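Local coordinates for putative Hit-like protein involved in cell-cycle regulation (Streptococcus mutans, PDB 3L7X), which probably acts as a zinc-binding histidine-triad nucleotide hydrolase or transferase, with a suggested part in cell-cycle regulation, at residues Leu115-Asn120 / Val134-Arg139. Residues are numbered along the deposited sequence; the frame is centred on the assembly and turned at random.
Sequences LNIINN and VHLVPR. With NA (sodium ion), chain C.
Residues 115-120 and 134-139 pair as neighbouring antiparallel strands of the HIT-domain sheet; the first lies on 114-121, one of the two outermost strands within the chain, and the second carries the end of the predicted histidine triad motif. Asn-116 with Val-137 and Ile-118 with His-135 form hydrogen-bonded pairs, and the shortest of their four bonds joins His-135 N to Ile-118 O at 2.6 Å. On the face packed against helix 99-110, Ile-117 lies beside Leu-136, while its CG2 presses on CG1 of Val-134 at 3.5 Å, tight for two carbons. The other face is more polar. Arg-139 has its chain bent at chi2 and chi3, which brings the guanidinium back to Asn-116. NH1 gives a nearly straight bond to Asn-116 OD1, 2.9 Å away and in the guanidinium plane, while NE forms a salt bridge with Asp-144. The Asn-116 amide is held from both ends, since ND2 binds Asn-120 OD1 of the second subunit, where an antiparallel ladder continues the sheet. At the far end, His-135 NE2 coordinates the sodium ion at 2.9 Å, in the ring plane, together with His-133, the predicted nucleotidylated histidine. Two waters link the ion to Asn-120, one accepting from ND2 at 3.0 Å and the other from the backbone N. The strand pair thus ties the sodium-binding histidine to the Asn-116 amide shared with the second subunit, consistent with an active site close to the dimer interface.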
loop_
_atom_site.group_PDB
_atom_site.type_symbol
_atom_site.label_atom_id
_atom_site.label_comp_id
_atom_site.label_asym_id
_atom_site.label_seq_id
_atom_site.Cartn_x
_atom_site.Cartn_y
_atom_site.Cartn_z
ATOM N N LEU A 115 0.463 0.854 -12.018
ATOM C CA LEU A 115 -0.594 0.763 -10.994
ATOM C C LEU A 115 -0.069 1.387 -9.726
ATOM O O LEU A 115 1.075 1.121 -9.292
ATOM C CB LEU A 115 -0.950 -0.708 -10.727
ATOM C CG LEU A 115 -2.233 -0.876 -9.838
ATOM C CD1 LEU A 115 -3.232 -1.637 -10.599
ATOM C CD2 LEU A 115 -1.810 -1.696 -8.682
ATOM N N ASN A 116 -0.935 2.194 -9.058
ATOM C CA ASN A 116 -0.607 2.604 -7.685
ATOM C C ASN A 116 -1.418 1.828 -6.658
ATOM O O ASN A 116 -2.636 1.661 -6.850
ATOM C CB ASN A 116 -0.896 4.077 -7.438
ATOM C CG ASN A 116 -0.139 4.989 -8.432
ATOM O OD1 ASN A 116 -0.679 5.390 -9.455
ATOM N ND2 ASN A 116 1.169 5.263 -8.125
ATOM N N ILE A 117 -0.745 1.405 -5.596
ATOM C CA ILE A 117 -1.421 0.744 -4.447
ATOM C C ILE A 117 -1.406 1.710 -3.291
ATOM O O ILE A 117 -0.306 2.189 -2.912
ATOM C CB ILE A 117 -0.642 -0.551 -4.070
ATOM C CG1 ILE A 117 -0.822 -1.537 -5.224
ATOM C CG2 ILE A 117 -1.242 -1.156 -2.758
ATOM C CD1 ILE A 117 0.066 -2.793 -5.067
ATOM N N ILE A 118 -2.581 2.079 -2.740
ATOM C CA ILE A 118 -2.585 3.179 -1.757
ATOM C C ILE A 118 -3.491 2.860 -0.587
ATOM O O ILE A 118 -4.621 2.377 -0.796
ATOM C CB ILE A 118 -3.142 4.466 -2.418
ATOM C CG1 ILE A 118 -2.254 4.826 -3.624
ATOM C CG2 ILE A 118 -3.169 5.672 -1.453
ATOM C CD1 ILE A 118 -2.869 5.944 -4.507
ATOM N N ASN A 119 -2.973 3.081 0.616
ATOM C CA ASN A 119 -3.834 2.988 1.819
ATOM C C ASN A 119 -3.755 4.290 2.572
ATOM O O ASN A 119 -2.664 4.744 2.923
ATOM C CB ASN A 119 -3.436 1.793 2.700
ATOM C CG ASN A 119 -4.289 1.728 3.946
ATOM O OD1 ASN A 119 -5.531 1.433 3.888
ATOM N ND2 ASN A 119 -3.692 2.001 5.060
ATOM N N ASN A 120 -4.927 4.892 2.880
ATOM C CA ASN A 120 -4.904 6.206 3.507
ATOM C C ASN A 120 -5.348 6.045 4.968
ATOM O O ASN A 120 -6.343 5.378 5.228
ATOM C CB ASN A 120 -5.933 7.135 2.823
ATOM C CG ASN A 120 -5.498 7.494 1.403
ATOM O OD1 ASN A 120 -4.303 7.327 1.102
ATOM N ND2 ASN A 120 -6.411 7.898 0.539
ATOM N N VAL A 134 -7.626 -0.768 0.666
ATOM C CA VAL A 134 -6.455 -0.504 -0.163
ATOM C C VAL A 134 -6.885 -0.191 -1.552
ATOM O O VAL A 134 -7.651 -0.961 -2.216
ATOM C CB VAL A 134 -5.553 -1.756 -0.193
ATOM C CG1 VAL A 134 -4.237 -1.446 -1.035
ATOM C CG2 VAL A 134 -5.217 -2.178 1.219
ATOM N N HIS A 135 -6.485 0.989 -2.039
ATOM C CA HIS A 135 -6.867 1.361 -3.415
ATOM C C HIS A 135 -5.890 0.675 -4.406
ATOM O O HIS A 135 -4.693 0.671 -4.154
ATOM C CB HIS A 135 -6.596 2.828 -3.680
ATOM C CG HIS A 135 -7.421 3.769 -2.857
ATOM N ND1 HIS A 135 -8.490 4.462 -3.390
ATOM C CD2 HIS A 135 -7.319 4.150 -1.566
ATOM C CE1 HIS A 135 -9.028 5.221 -2.453
ATOM N NE2 HIS A 135 -8.333 5.057 -1.332
ATOM N N LEU A 136 -6.440 0.145 -5.498
ATOM C CA LEU A 136 -5.584 -0.287 -6.673
ATOM C C LEU A 136 -5.993 0.657 -7.769
ATOM O O LEU A 136 -7.145 0.654 -8.175
ATOM C CB LEU A 136 -5.888 -1.727 -7.065
ATOM C CG LEU A 136 -5.817 -2.760 -5.930
ATOM C CD1 LEU A 136 -6.085 -4.197 -6.492
ATOM C CD2 LEU A 136 -4.504 -2.747 -5.226
ATOM N N VAL A 137 -5.084 1.510 -8.221
ATOM C CA VAL A 137 -5.417 2.594 -9.168
ATOM C C VAL A 137 -4.602 2.291 -10.438
ATOM O O VAL A 137 -3.370 2.605 -10.520
ATOM C CB VAL A 137 -5.002 3.963 -8.619
ATOM C CG1 VAL A 137 -5.364 5.072 -9.591
ATOM C CG2 VAL A 137 -5.646 4.226 -7.221
ATOM N N PRO A 138 -5.254 1.721 -11.442
ATOM C CA PRO A 138 -4.523 1.496 -12.730
ATOM C C PRO A 138 -4.084 2.826 -13.315
ATOM O O PRO A 138 -4.783 3.870 -13.210
ATOM C CB PRO A 138 -5.614 0.835 -13.600
ATOM C CG PRO A 138 -6.502 0.065 -12.565
ATOM C CD PRO A 138 -6.633 1.187 -11.486
ATOM N N ARG A 139 -2.941 2.828 -14.008
ATOM C CA ARG A 139 -2.407 4.043 -14.567
ATOM C C ARG A 139 -2.174 3.804 -16.094
ATOM O O ARG A 139 -1.832 2.688 -16.532
ATOM C CB ARG A 139 -1.065 4.436 -13.902
ATOM C CG ARG A 139 -1.195 4.699 -12.367
ATOM C CD ARG A 139 -2.150 5.910 -12.170
ATOM N NE ARG A 139 -1.615 7.146 -12.830
ATOM C CZ ARG A 139 -0.708 7.957 -12.280
ATOM N NH1 ARG A 139 -0.130 7.683 -11.094
ATOM N NH2 ARG A 139 -0.360 9.061 -12.924
HETATM NA NA NA C . -9.014 6.131 1.320
HETATM O O HOH W 1 -9.349 8.589 0.557
HETATM O O HOH W 2 -7.364 3.935 2.153
#